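PDB 6BA9: iron aquisition yersiniabactin synthesis enzyme, YbtT from Escherichia coli, which acts as a low-specificity type II thioesterase of the alpha/beta hydrolase family and maintains production of the metallophore yersiniabactin. Local coordinates for residues A87-M91 and H226-I230; Q94-E98 and T172-Y177; E126-S130 and E140-I144. The protein carries 1 engineered substitution. All blocks are in the same frame, centred on the assembly; numbering follows the deposited sequence.

Contact 1 (A87-M91 and H226-I230). Engineered in segment 87-91: Ala90 (natural residue Ser).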
loop_
_atom_site.group_PDB
_atom_site.type_symbol
_atom_site.label_atom_id
_atom_site.label_comp_id
_atom_site.label_asym_id
_atom_site.label_seq_id
_atom_site.Cartn_x
_atom_site.Cartn_y
_atom_site.Cartn_z
ATOM N N ALA A 87 -5.398 3.271 -2.365
ATOM C CA ALA A 87 -4.194 3.798 -1.740
ATOM C C ALA A 87 -3.282 2.653 -1.319
ATOM O O ALA A 87 -3.740 1.546 -1.032
ATOM C CB ALA A 87 -4.533 4.619 -0.506
ATOM N N GLY A 88 -1.984 2.921 -1.261
ATOM C CA GLY A 88 -1.049 1.949 -0.724
ATOM C C GLY A 88 0.230 2.615 -0.294
ATOM O O GLY A 88 0.621 3.647 -0.848
ATOM N N HIS A 89 0.885 2.026 0.708
ATOM C CA HIS A 89 2.155 2.505 1.237
ATOM C C HIS A 89 3.217 1.431 1.037
ATOM O O HIS A 89 2.999 0.259 1.375
ATOM C CB HIS A 89 2.027 2.823 2.729
ATOM C CG HIS A 89 3.226 3.506 3.306
ATOM N ND1 HIS A 89 3.595 4.799 2.973
ATOM C CD2 HIS A 89 4.151 3.068 4.196
ATOM C CE1 HIS A 89 4.672 5.133 3.664
ATOM N NE2 HIS A 89 5.035 4.099 4.402
ATOM N N ALA A 90 4.361 1.832 0.498
ATOM C CA ALA A 90 5.506 0.937 0.276
ATOM C C ALA A 90 5.047 -0.212 -0.620
ATOM O O ALA A 90 4.508 0.062 -1.703
ATOM C CB ALA A 90 6.173 0.576 1.607
ATOM N N MET A 91 5.188 -1.474 -0.219
ATOM C CA MET A 91 4.707 -2.573 -1.052
ATOM C C MET A 91 3.267 -2.346 -1.480
ATOM O O MET A 91 2.865 -2.712 -2.596
ATOM C CB MET A 91 4.773 -3.885 -0.261
ATOM C CG MET A 91 4.021 -5.045 -0.853
ATOM S SD MET A 91 4.193 -6.483 0.222
ATOM C CE MET A 91 3.180 -7.650 -0.661
ATOM N N HIS A 226 9.145 6.528 8.028
ATOM C CA HIS A 226 8.499 5.598 7.093
ATOM C C HIS A 226 7.085 5.222 7.520
ATOM O O HIS A 226 6.268 4.837 6.677
ATOM C CB HIS A 226 9.325 4.311 6.924
ATOM C CG HIS A 226 8.814 3.392 5.845
ATOM N ND1 HIS A 226 8.700 3.787 4.535
ATOM C CD2 HIS A 226 8.373 2.114 5.897
ATOM C CE1 HIS A 226 8.213 2.786 3.815
ATOM N NE2 HIS A 226 8.011 1.760 4.621
ATOM N N PHE A 227 6.759 5.308 8.804
ATOM C CA PHE A 227 5.435 4.929 9.266
ATOM C C PHE A 227 4.481 6.117 9.402
ATOM O O PHE A 227 3.466 6.021 10.098
ATOM C CB PHE A 227 5.547 4.072 10.527
ATOM C CG PHE A 227 6.229 2.756 10.252
ATOM C CD1 PHE A 227 5.540 1.726 9.640
ATOM C CD2 PHE A 227 7.583 2.598 10.491
ATOM C CE1 PHE A 227 6.170 0.531 9.331
ATOM C CE2 PHE A 227 8.215 1.410 10.188
ATOM C CZ PHE A 227 7.514 0.378 9.613
ATOM N N TYR A 228 4.748 7.198 8.679
ATOM C CA TYR A 228 3.881 8.373 8.711
ATOM C C TYR A 228 2.400 8.077 8.437
ATOM O O TYR A 228 1.552 8.787 8.980
ATOM C CB TYR A 228 4.413 9.514 7.823
ATOM C CG TYR A 228 4.433 9.242 6.324
ATOM C CD1 TYR A 228 3.276 9.337 5.566
ATOM C CD2 TYR A 228 5.614 8.925 5.677
ATOM C CE1 TYR A 228 3.292 9.084 4.193
ATOM C CE2 TYR A 228 5.645 8.678 4.305
ATOM C CZ TYR A 228 4.482 8.758 3.581
ATOM O OH TYR A 228 4.554 8.501 2.235
ATOM N N PRO A 229 2.001 7.082 7.626
ATOM C CA PRO A 229 0.548 6.900 7.439
ATOM C C PRO A 229 -0.185 6.593 8.730
ATOM O O PRO A 229 -1.371 6.937 8.872
ATOM C CB PRO A 229 0.448 5.751 6.429
ATOM C CG PRO A 229 1.733 5.855 5.651
ATOM C CD PRO A 229 2.772 6.220 6.707
ATOM N N ILE A 230 0.493 5.929 9.656
ATOM C CA ILE A 230 -0.067 5.553 10.951
ATOM C C ILE A 230 0.267 6.588 12.012
ATOM O O ILE A 230 -0.620 7.107 12.686
ATOM C CB ILE A 230 0.436 4.145 11.331
ATOM C CG1 ILE A 230 -0.127 3.117 10.334
ATOM C CG2 ILE A 230 0.040 3.797 12.758
ATOM C CD1 ILE A 230 0.655 1.801 10.315
#
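His89 NE2 donates to the backbone oxygen His226 O at 2.7 Å. The bond is short but bent, with 135° at the hydrogen, because the oxygen lies out of the imidazole plane. The His89 ring swings over to residues 226-229 because CG stands opposite the backbone N about the CA-CB bond (chi1 -172°), and there three neighbours hold it from different sides. Pro229 lies over one face, its CG 3.5 Å from the ring centroid in a CH-pi contact. The imidazole turns an edge to the phenol face of Tyr228, the planes 84° apart and CE1 of His89 3.6 Å from CZ of Tyr228. The third neighbour is His226: His89 NE2 lies over one face of the His226 ring, 3.5 Å from His226 CE1, with the two planes neither parallel nor perpendicular. The other ring nitrogen of His89, ND1, is hydrogen-bonded to Ser116 OG, which also bonds Tyr228 OH; both ring nitrogens therefore have partners, and the rotation of the imidazole is fixed.

Ala90, an engineered replacement of the natural serine, follows the strand end with a positive phi, in the tight turn known as the nucleophile elbow of alpha/beta hydrolases. Its CB meets the edge of the His226 ring, 3.7 Å from NE2. His226 ND1 is hydrogen-bonded to Asp198 OD1, consistent with the Ser-His-Asp catalytic triad of the family, here lacking its serine hydroxyl. Strand 84-89 lies between strands 16-20 and 112-116 in the central sheet and leads through Ala90 into helix 91-105, while His226 and Phe227 come after the edge strand 216-222 and lead into helix 228-231.

Contact 2 (Q94-E98 and T172-Y177)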
loop_
_atom_site.group_PDB
_atom_site.type_symbol
_atom_site.label_atom_id
_atom_site.label_comp_id
_atom_site.label_asym_id
_atom_site.label_seq_id
_atom_site.Cartn_x
_atom_site.Cartn_y
_atom_site.Cartn_z
ATOM N N GLN A 94 2.593 -0.568 -4.729
ATOM C CA GLN A 94 2.768 -1.363 -5.935
ATOM C C GLN A 94 1.501 -2.139 -6.241
ATOM O O GLN A 94 1.052 -2.192 -7.386
ATOM C CB GLN A 94 3.948 -2.319 -5.779
ATOM C CG GLN A 94 5.286 -1.656 -5.464
ATOM C CD GLN A 94 6.313 -2.624 -4.954
ATOM O OE1 GLN A 94 5.976 -3.637 -4.334
ATOM N NE2 GLN A 94 7.577 -2.321 -5.180
ATOM N N VAL A 95 0.904 -2.746 -5.213
ATOM C CA VAL A 95 -0.346 -3.472 -5.404
ATOM C C VAL A 95 -1.467 -2.527 -5.810
ATOM O O VAL A 95 -2.254 -2.838 -6.713
ATOM C CB VAL A 95 -0.717 -4.303 -4.163
ATOM C CG1 VAL A 95 -2.045 -5.010 -4.395
ATOM C CG2 VAL A 95 0.367 -5.334 -3.851
ATOM N N ALA A 96 -1.562 -1.365 -5.163
ATOM C CA ALA A 96 -2.604 -0.399 -5.491
ATOM C C ALA A 96 -2.472 0.061 -6.935
ATOM O O ALA A 96 -3.475 0.152 -7.649
ATOM C CB ALA A 96 -2.521 0.801 -4.547
ATOM N N PHE A 97 -1.248 0.346 -7.377
ATOM C CA PHE A 97 -1.005 0.732 -8.762
ATOM C C PHE A 97 -1.447 -0.357 -9.733
ATOM O O PHE A 97 -2.189 -0.089 -10.693
ATOM C CB PHE A 97 0.485 1.034 -8.929
ATOM C CG PHE A 97 0.914 1.255 -10.353
ATOM C CD1 PHE A 97 0.454 2.340 -11.068
ATOM C CD2 PHE A 97 1.789 0.392 -10.955
ATOM C CE1 PHE A 97 0.888 2.551 -12.384
ATOM C CE2 PHE A 97 2.219 0.598 -12.257
ATOM C CZ PHE A 97 1.762 1.672 -12.963
ATOM N N GLU A 98 -1.009 -1.602 -9.503
ATOM C CA GLU A 98 -1.358 -2.686 -10.422
ATOM C C GLU A 98 -2.851 -3.003 -10.384
ATOM O O GLU A 98 -3.440 -3.353 -11.415
ATOM C CB GLU A 98 -0.488 -3.921 -10.141
ATOM C CG GLU A 98 0.996 -3.757 -10.467
ATOM C CD GLU A 98 1.290 -3.686 -11.946
ATOM O OE1 GLU A 98 0.419 -4.076 -12.762
ATOM O OE2 GLU A 98 2.397 -3.216 -12.284
ATOM N N THR A 172 7.784 -7.782 -3.171
ATOM C CA THR A 172 7.978 -6.367 -3.407
ATOM C C THR A 172 9.327 -6.078 -4.059
ATOM O O THR A 172 9.434 -5.116 -4.821
ATOM C CB THR A 172 7.768 -5.579 -2.097
ATOM O OG1 THR A 172 7.637 -4.185 -2.391
ATOM C CG2 THR A 172 8.922 -5.719 -1.144
ATOM N N GLU A 173 10.361 -6.890 -3.772
ATOM C CA GLU A 173 11.680 -6.648 -4.360
ATOM C C GLU A 173 11.799 -7.196 -5.781
ATOM O O GLU A 173 12.537 -6.629 -6.609
ATOM C CB GLU A 173 12.760 -7.223 -3.429
ATOM C CG GLU A 173 12.837 -6.448 -2.131
ATOM C CD GLU A 173 13.821 -6.993 -1.137
ATOM O OE1 GLU A 173 14.474 -8.033 -1.401
ATOM O OE2 GLU A 173 13.910 -6.389 -0.054
ATOM N N SER A 174 11.081 -8.266 -6.097
ATOM C CA SER A 174 11.148 -8.848 -7.433
ATOM C C SER A 174 10.282 -8.097 -8.427
ATOM O O SER A 174 10.386 -8.353 -9.633
ATOM C CB SER A 174 10.764 -10.327 -7.398
ATOM O OG SER A 174 9.408 -10.512 -7.048
ATOM N N TYR A 175 9.452 -7.174 -7.947
ATOM C CA TYR A 175 8.589 -6.348 -8.784
ATOM C C TYR A 175 9.415 -5.233 -9.407
ATOM O O TYR A 175 9.940 -4.365 -8.699
ATOM C CB TYR A 175 7.461 -5.778 -7.924
ATOM C CG TYR A 175 6.552 -4.811 -8.644
ATOM C CD1 TYR A 175 6.699 -3.443 -8.487
ATOM C CD2 TYR A 175 5.563 -5.256 -9.502
ATOM C CE1 TYR A 175 5.875 -2.559 -9.132
ATOM C CE2 TYR A 175 4.730 -4.371 -10.146
ATOM C CZ TYR A 175 4.900 -3.018 -9.962
ATOM O OH TYR A 175 4.095 -2.085 -10.582
ATOM N N HIS A 176 9.539 -5.267 -10.730
ATOM C CA HIS A 176 10.395 -4.324 -11.424
ATOM C C HIS A 176 10.142 -4.456 -12.912
ATOM O O HIS A 176 9.989 -5.573 -13.422
ATOM C CB HIS A 176 11.871 -4.618 -11.137
ATOM C CG HIS A 176 12.809 -3.704 -11.853
ATOM N ND1 HIS A 176 13.484 -4.080 -12.998
ATOM C CD2 HIS A 176 13.167 -2.424 -11.604
ATOM C CE1 HIS A 176 14.232 -3.071 -13.409
ATOM N NE2 HIS A 176 14.058 -2.055 -12.584
ATOM N N TYR A 177 10.110 -3.319 -13.591
ATOM C CA TYR A 177 10.016 -3.261 -15.042
ATOM C C TYR A 177 11.261 -2.587 -15.604
ATOM O O TYR A 177 11.840 -1.697 -14.980
ATOM C CB TYR A 177 8.816 -2.440 -15.484
ATOM C CG TYR A 177 7.465 -3.025 -15.142
ATOM C CD1 TYR A 177 6.892 -4.016 -15.925
ATOM C CD2 TYR A 177 6.739 -2.554 -14.053
ATOM C CE1 TYR A 177 5.637 -4.528 -15.620
ATOM C CE2 TYR A 177 5.494 -3.055 -13.748
ATOM C CZ TYR A 177 4.946 -4.045 -14.521
ATOM O OH TYR A 177 3.686 -4.544 -14.218
#
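Glu98 OE2 takes hydrogen bonds from two phenols, Tyr175 OH at 2.7 Å and Tyr177 OH, likewise at 2.7 Å from OE2. Tyr175 OH is received on the anti lone pair of Glu98 OE2, on the side away from OE1; Tyr177 OH comes from above the carboxylate plane. The carboxylate stands at 78° to the Tyr175 ring yet only 35° to that of Tyr177; in both cases OE2 lies at the ring edge. The other oxygen of Glu98, OE1, forms a salt bridge with Arg101, whose NH1 also makes a weak bond to Tyr177 OH, which would balance the charge of this buried acid. A bend at the CB-CG bond (chi2 -70°) swings the carboxylate of Glu98 to the two phenols.

The alpha/beta hydrolase fold places these groups: helix 91-105 follows the nucleophile elbow and packs on the central sheet, whereas helix 155-174 belongs to the insertion between strands 112-116 and 190-195, where relatives carry their lid, and is probably part of its counterpart here. One turn before Glu98, the amide of Gln94 reaches Thr172 of helix 155-174. Thr172 OG1 donates to Gln94 OE1 over 2.6 Å, tilted out of the carbonyl plane. Gln94 NE2 adds a weak bond to Thr172 O at 3.4 Å. The side chains of Tyr175 and Gln94 slide past each other in opposite directions, with Gln94 CB over the Tyr175 ring face in a CH-pi contact, 4.3 Å from the centroid. Phe97 abuts the same phenol with its ring edge, CD2 lying 3.4 Å from Tyr175 OH.

Contact 3 (E126-S130 and E140-I144)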
loop_
_atom_site.group_PDB
_atom_site.type_symbol
_atom_site.label_atom_id
_atom_site.label_comp_id
_atom_site.label_asym_id
_atom_site.label_seq_id
_atom_site.Cartn_x
_atom_site.Cartn_y
_atom_site.Cartn_z
ATOM N N GLU A 126 16.361 1.178 -2.213
ATOM C CA GLU A 126 17.759 1.246 -1.819
ATOM C C GLU A 126 18.111 0.172 -0.791
ATOM O O GLU A 126 19.227 -0.350 -0.816
ATOM C CB GLU A 126 18.129 2.666 -1.385
ATOM C CG GLU A 126 18.219 3.605 -2.604
ATOM C CD GLU A 126 18.565 5.044 -2.261
ATOM O OE1 GLU A 126 17.641 5.896 -2.196
ATOM O OE2 GLU A 126 19.772 5.327 -2.078
ATOM N N ARG A 127 17.155 -0.233 0.049
ATOM C CA ARG A 127 17.341 -1.320 1.000
ATOM C C ARG A 127 16.712 -2.584 0.435
ATOM O O ARG A 127 15.567 -2.554 -0.021
ATOM C CB ARG A 127 16.681 -0.979 2.333
ATOM C CG ARG A 127 17.031 -1.945 3.462
ATOM C CD ARG A 127 16.067 -1.865 4.608
ATOM N NE ARG A 127 16.009 -0.553 5.260
ATOM C CZ ARG A 127 16.798 -0.173 6.254
ATOM N NH1 ARG A 127 17.773 -0.971 6.687
ATOM N NH2 ARG A 127 16.616 1.022 6.809
ATOM N N GLN A 128 17.469 -3.678 0.466
ATOM C CA GLN A 128 17.036 -4.959 -0.074
ATOM C C GLN A 128 17.283 -6.039 0.968
ATOM O O GLN A 128 18.364 -6.089 1.565
ATOM C CB GLN A 128 17.837 -5.270 -1.335
ATOM C CG GLN A 128 17.605 -4.318 -2.464
ATOM C CD GLN A 128 16.315 -4.585 -3.163
ATOM O OE1 GLN A 128 15.996 -5.738 -3.488
ATOM N NE2 GLN A 128 15.551 -3.529 -3.413
ATOM N N LEU A 129 16.280 -6.896 1.188
ATOM C CA LEU A 129 16.302 -7.924 2.224
ATOM C C LEU A 129 16.335 -9.362 1.722
ATOM O O LEU A 129 16.803 -10.236 2.449
ATOM C CB LEU A 129 15.058 -7.807 3.110
ATOM C CG LEU A 129 15.081 -6.740 4.211
ATOM C CD1 LEU A 129 15.024 -5.352 3.613
ATOM C CD2 LEU A 129 13.948 -6.931 5.185
ATOM N N SER A 130 15.793 -9.642 0.528
ATOM C CA SER A 130 15.449 -11.023 0.180
ATOM C C SER A 130 16.662 -11.927 0.054
ATOM O O SER A 130 16.527 -13.149 0.177
ATOM C CB SER A 130 14.707 -11.076 -1.154
ATOM O OG SER A 130 13.419 -10.564 -1.037
ATOM N N GLU A 140 17.690 -6.013 9.288
ATOM C CA GLU A 140 17.136 -5.004 8.384
ATOM C C GLU A 140 15.716 -4.630 8.776
ATOM O O GLU A 140 15.360 -3.446 8.767
ATOM C CB GLU A 140 17.170 -5.491 6.929
ATOM C CG GLU A 140 18.578 -5.691 6.351
ATOM C CD GLU A 140 19.393 -4.417 6.325
ATOM O OE1 GLU A 140 18.887 -3.388 5.842
ATOM O OE2 GLU A 140 20.545 -4.427 6.816
ATOM N N LEU A 141 14.883 -5.620 9.111
ATOM C CA LEU A 141 13.513 -5.341 9.534
ATOM C C LEU A 141 13.481 -4.452 10.764
ATOM O O LEU A 141 12.670 -3.528 10.850
ATOM C CB LEU A 141 12.774 -6.627 9.860
ATOM C CG LEU A 141 12.347 -7.587 8.783
ATOM C CD1 LEU A 141 11.719 -8.757 9.482
ATOM C CD2 LEU A 141 11.351 -6.901 7.882
ATOM N N ILE A 142 14.326 -4.751 11.753
ATOM C CA ILE A 142 14.344 -3.939 12.958
ATOM C C ILE A 142 14.759 -2.520 12.613
ATOM O O ILE A 142 14.159 -1.546 13.090
ATOM C CB ILE A 142 15.264 -4.587 14.017
ATOM C CG1 ILE A 142 14.647 -5.883 14.527
ATOM C CG2 ILE A 142 15.513 -3.617 15.165
ATOM C CD1 ILE A 142 15.648 -6.749 15.288
ATOM N N ASP A 143 15.770 -2.375 11.751
ATOM C CA ASP A 143 16.207 -1.048 11.320
ATOM C C ASP A 143 15.077 -0.278 10.648
ATOM O O ASP A 143 14.904 0.917 10.898
ATOM C CB ASP A 143 17.428 -1.134 10.399
ATOM C CG ASP A 143 18.038 0.215 10.118
ATOM O OD1 ASP A 143 17.963 1.103 11.000
ATOM O OD2 ASP A 143 18.613 0.391 9.047
ATOM N N ILE A 144 14.283 -0.941 9.799
ATOM C CA ILE A 144 13.155 -0.253 9.164
ATOM C C ILE A 144 12.254 0.366 10.221
ATOM O O ILE A 144 11.778 1.500 10.069
ATOM C CB ILE A 144 12.389 -1.219 8.237
ATOM C CG1 ILE A 144 13.242 -1.581 7.014
ATOM C CG2 ILE A 144 11.096 -0.580 7.761
ATOM C CD1 ILE A 144 12.701 -2.783 6.232
#
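Arg127 lays its guanidinium alongside the last turns of helix 134-144, where Glu140 and Asp143 receive it in a salt-bridge network of one base and two acids. The helix belongs to the insertion between strands 112-116 and 190-195 of the alpha/beta hydrolase fold, probably equivalent to the lid of related thioesterases, and residues 126-130 lie in the loop leading up to it. Both acids meet the guanidinium at its edge, close to its plane, but their carboxylates are turned differently. That of Glu140 is inclined at 44° to the guanidinium, and NH1 of Arg127 reaches its OE1 from above the carboxylate plane at 2.8 Å. The carboxylate of Asp143 stands almost upright, at 81°, and gives a single oxygen to two nitrogens: OD2 is 2.9 Å from Arg127 NH1 and 3.1 Å from Arg127 NH2, both arriving from the same face. NH1 thus bonds to both acids. Outside the network, Glu200 takes Arg127 NE in a further salt bridge, and Arg199 binds OD1 of Asp143, which would spread the charge over alternating acids and bases.

The arginine chain is extended to CG and CD and then kinks (chi3 -61°), a bend that brings one guanidinium face up against Ile144, whose CG1 lies 3.4 Å from Arg127 NE. Leu129 supplies the apolar packing beside the salt bridges. Its CG sits 3.6 Å from Glu140 CB, and its chain crosses that of Leu141 at about a right angle, the methyls Leu129 CD2 and Leu141 CD2 coming within 3.7 Å.

Along the chain the contacts are nested: contact 1 (87-91 with 226-230) encloses contact 2, which encloses contact 3. The centres of contacts 1 and 2 are about 15 Å apart, as are those of contacts 1 and 3; contacts 2 and 3 are about 17 Å apart. Contacts 1 and 2 share consecutive elements, strand 84-89 and helix 91-105. Helices 134-144 and 155-174, consecutive in the insertion, carry contacts 3 and 2, and Glu173 of helix 155-174 probably hydrogen-bonds Leu129 N and Ser130 N, joining the two. The insertion thus meets both the nucleophile elbow, through Met91 and Thr172, and the loop of the probable catalytic histidine, through Phe227 and Ile144.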